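PDB 5EJY: myosin-I heavy chain from Dictyostelium discoideum, which is a class VII unconventional myosin, an actin-based ATPase motor involved in adhesion and early phagocytosis, represented here by a MyTH4-FERM tail domain. Local coordinates for residues I337-L342 with K383-L388. Residues are numbered along the deposited sequence; the frame is centred on the assembly and turned at random.
Sequences IGSLKL and KSHKGL
Two side-chain torsions set up the contact between His385 and Ser339: chi1 of His385, at -60°, places CG opposite its own carbonyl carbon and sends the imidazole towards the helix, while chi1 of Ser339, at 70°, puts OG between its backbone N and carbonyl carbon. The ring then meets the serine edge-on. His385 NE2 donates a hydrogen bond of 2.7 Å to Ser339 OG, and the hydroxyl oxygen lies close to the ring plane, 15° out of it, so the N-H is aimed well. Ser339 OG also hydrogen-bonds within its own helix, to the carbonyl oxygens of Ile335 and Ser336, so this buried hydroxyl joins the loop to the preceding helical turn.

Leu340 supplies the apolar half of the contact. Its CD2 methyl lies over one ring face in a CH-pi interaction, 3.8 Å from the ring centroid, and is displaced towards the rim, as the 3.6 Å between Leu340 CD2 and His385 CE1 indicates. Replacing the histidine with an alanine would probably cost Ser339 its imidazole donor and open a gap beside the Leu340 methyl.

The loop bends sharply at the same residue: His385 is the centre of an inverse gamma turn, and its carbonyl oxygen accepts a hydrogen bond from Leu388 N, with the peptide before Gly387 cis. Within the helical central lobe of the FERM domain, the contact ties helix 331-346 to the connection between helices 375-383 and 390-402; Ser339 also touches Lys381 of the former, and Leu340 packs on Gln396 and Leu400 of the latter.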
ATOM      1  N   ILE A 337      26.431  20.600  -1.384  1.00 34.87           N
ATOM      2  CA  ILE A 337      25.663  19.912  -0.337  1.00 33.85           C
ATOM      3  C   ILE A 337      26.321  18.611   0.129  1.00 35.29           C
ATOM      4  O   ILE A 337      26.348  18.312   1.331  1.00 38.14           O
ATOM      5  CB  ILE A 337      24.181  19.676  -0.733  1.00 33.36           C
ATOM      6  CG1 ILE A 337      24.066  18.901  -2.052  1.00 35.02           C
ATOM      7  CG2 ILE A 337      23.424  21.007  -0.803  1.00 33.74           C
ATOM      8  CD1 ILE A 337      22.607  18.490  -2.412  1.00 31.57           C
ATOM      9  N   GLY A 338      26.861  17.841  -0.806  1.00 32.92           N
ATOM     10  CA  GLY A 338      27.479  16.571  -0.469  1.00 35.04           C
ATOM     11  C   GLY A 338      28.762  16.718   0.334  1.00 42.18           C
ATOM     12  O   GLY A 338      29.067  15.881   1.191  1.00 38.42           O
ATOM     13  N   SER A 339      29.516  17.782   0.061  1.00 38.50           N
ATOM     14  CA  SER A 339      30.759  18.033   0.794  1.00 44.75           C
ATOM     15  C   SER A 339      30.482  18.449   2.236  1.00 37.49           C
ATOM     16  O   SER A 339      31.219  18.076   3.148  1.00 39.56           O
ATOM     17  CB  SER A 339      31.632  19.077   0.082  1.00 36.34           C
ATOM     18  OG  SER A 339      31.055  20.372   0.143  1.00 38.59           O
ATOM     19  N   LEU A 340      29.427  19.231   2.438  1.00 39.94           N
ATOM     20  CA  LEU A 340      29.007  19.600   3.786  1.00 41.00           C
ATOM     21  C   LEU A 340      28.522  18.380   4.567  1.00 39.84           C
ATOM     22  O   LEU A 340      28.841  18.220   5.751  1.00 38.99           O
ATOM     23  CB  LEU A 340      27.939  20.698   3.748  1.00 36.76           C
ATOM     24  CG  LEU A 340      28.493  22.084   3.407  1.00 42.58           C
ATOM     25  CD1 LEU A 340      27.388  23.070   3.081  1.00 38.51           C
ATOM     26  CD2 LEU A 340      29.368  22.608   4.554  1.00 40.24           C
ATOM     27  N   LYS A 341      27.770  17.508   3.898  1.00 39.29           N
ATOM     28  CA  LYS A 341      27.273  16.287   4.531  1.00 40.18           C
ATOM     29  C   LYS A 341      28.437  15.403   4.987  1.00 43.35           C
ATOM     30  O   LYS A 341      28.386  14.777   6.052  1.00 35.45           O
ATOM     31  CB  LYS A 341      26.351  15.524   3.574  1.00 36.44           C
ATOM     32  CG  LYS A 341      25.733  14.249   4.149  1.00 36.55           C
ATOM     33  CD  LYS A 341      24.737  13.635   3.163  1.00 39.56           C
ATOM     34  CE  LYS A 341      24.539  12.132   3.380  1.00 48.02           C
ATOM     35  NZ  LYS A 341      23.742  11.526   2.256  1.00 40.59           N
ATOM     36  N   LEU A 342      29.496  15.365   4.188  1.00 37.14           N
ATOM     37  CA  LEU A 342      30.666  14.572   4.543  1.00 40.37           C
ATOM     38  C   LEU A 342      31.386  15.169   5.750  1.00 34.01           C
ATOM     39  O   LEU A 342      31.842  14.440   6.634  1.00 44.07           O
ATOM     40  CB  LEU A 342      31.625  14.448   3.351  1.00 44.42           C
ATOM     41  CG  LEU A 342      32.837  13.533   3.557  1.00 47.95           C
ATOM     42  CD1 LEU A 342      32.417  12.157   4.055  1.00 43.77           C
ATOM     43  CD2 LEU A 342      33.646  13.416   2.261  1.00 46.20           C
ATOM     44  N   LYS A 383      37.931  19.265   1.650  1.00 54.28           N
ATOM     45  CA  LYS A 383      39.103  19.779   2.359  1.00 52.61           C
ATOM     46  C   LYS A 383      38.861  21.212   2.812  1.00 50.37           C
ATOM     47  O   LYS A 383      39.311  21.622   3.880  1.00 55.03           O
ATOM     48  CB  LYS A 383      40.342  19.732   1.462  1.00 56.89           C
ATOM     49  CG  LYS A 383      40.966  18.352   1.291  1.00 59.43           C
ATOM     50  CD  LYS A 383      42.233  18.452   0.448  1.00 62.91           C
ATOM     51  CE  LYS A 383      43.001  17.138   0.408  1.00 63.76           C
ATOM     52  NZ  LYS A 383      44.287  17.291  -0.339  1.00 62.79           N
ATOM     53  N   SER A 384      38.132  21.960   1.991  1.00 43.80           N
ATOM     54  CA  SER A 384      37.842  23.369   2.239  1.00 47.13           C
ATOM     55  C   SER A 384      37.070  23.673   3.526  1.00 53.53           C
ATOM     56  O   SER A 384      37.083  24.811   3.998  1.00 59.71           O
ATOM     57  CB  SER A 384      37.064  23.943   1.053  1.00 49.78           C
ATOM     58  OG  SER A 384      36.364  25.122   1.418  1.00 55.25           O
ATOM     59  N   HIS A 385      36.385  22.679   4.086  1.00 52.46           N
ATOM     60  CA  HIS A 385      35.474  22.939   5.208  1.00 51.40           C
ATOM     61  C   HIS A 385      36.115  22.900   6.599  1.00 55.22           C
ATOM     62  O   HIS A 385      35.625  22.206   7.495  1.00 52.51           O
ATOM     63  CB  HIS A 385      34.276  21.987   5.151  1.00 45.79           C
ATOM     64  CG  HIS A 385      33.475  22.111   3.892  1.00 45.24           C
ATOM     65  ND1 HIS A 385      32.815  23.270   3.544  1.00 42.91           N
ATOM     66  CD2 HIS A 385      33.226  21.223   2.900  1.00 44.21           C
ATOM     67  CE1 HIS A 385      32.192  23.090   2.392  1.00 45.79           C
ATOM     68  NE2 HIS A 385      32.426  21.856   1.981  1.00 43.05           N
ATOM     69  N   LYS A 386      37.193  23.663   6.783  1.00 58.45           N
ATOM     70  CA  LYS A 386      37.882  23.717   8.074  1.00 55.30           C
ATOM     71  C   LYS A 386      38.083  22.271   8.573  1.00 53.76           C
ATOM     72  O   LYS A 386      38.495  21.439   7.764  1.00 57.72           O
ATOM     73  CB  LYS A 386      37.119  24.630   9.037  1.00 54.68           C
ATOM     74  CG  LYS A 386      36.772  25.998   8.472  1.00 60.08           C
ATOM     75  CD  LYS A 386      36.031  26.836   9.506  1.00 59.44           C
ATOM     76  CE  LYS A 386      35.466  28.110   8.896  1.00 66.22           C
ATOM     77  N   GLY A 387      37.838  21.929   9.849  1.00 55.23           N
ATOM     78  CA  GLY A 387      37.537  22.836  10.948  1.00 54.96           C
ATOM     79  C   GLY A 387      36.062  23.070  11.243  1.00 55.82           C
ATOM     80  O   GLY A 387      35.713  23.589  12.303  1.00 48.98           O
ATOM     81  N   LEU A 388      35.194  22.710  10.299  1.00 53.05           N
ATOM     82  CA  LEU A 388      33.762  22.945  10.456  1.00 49.30           C
ATOM     83  C   LEU A 388      33.144  21.993  11.465  1.00 42.84           C
ATOM     84  O   LEU A 388      33.301  20.778  11.365  1.00 45.23           O
ATOM     85  CB  LEU A 388      33.033  22.829   9.112  1.00 48.09           C
ATOM     86  CG  LEU A 388      32.809  24.146   8.367  1.00 47.86           C
ATOM     87  CD2 LEU A 388      31.837  25.027   9.136  1.00 46.47           C
TER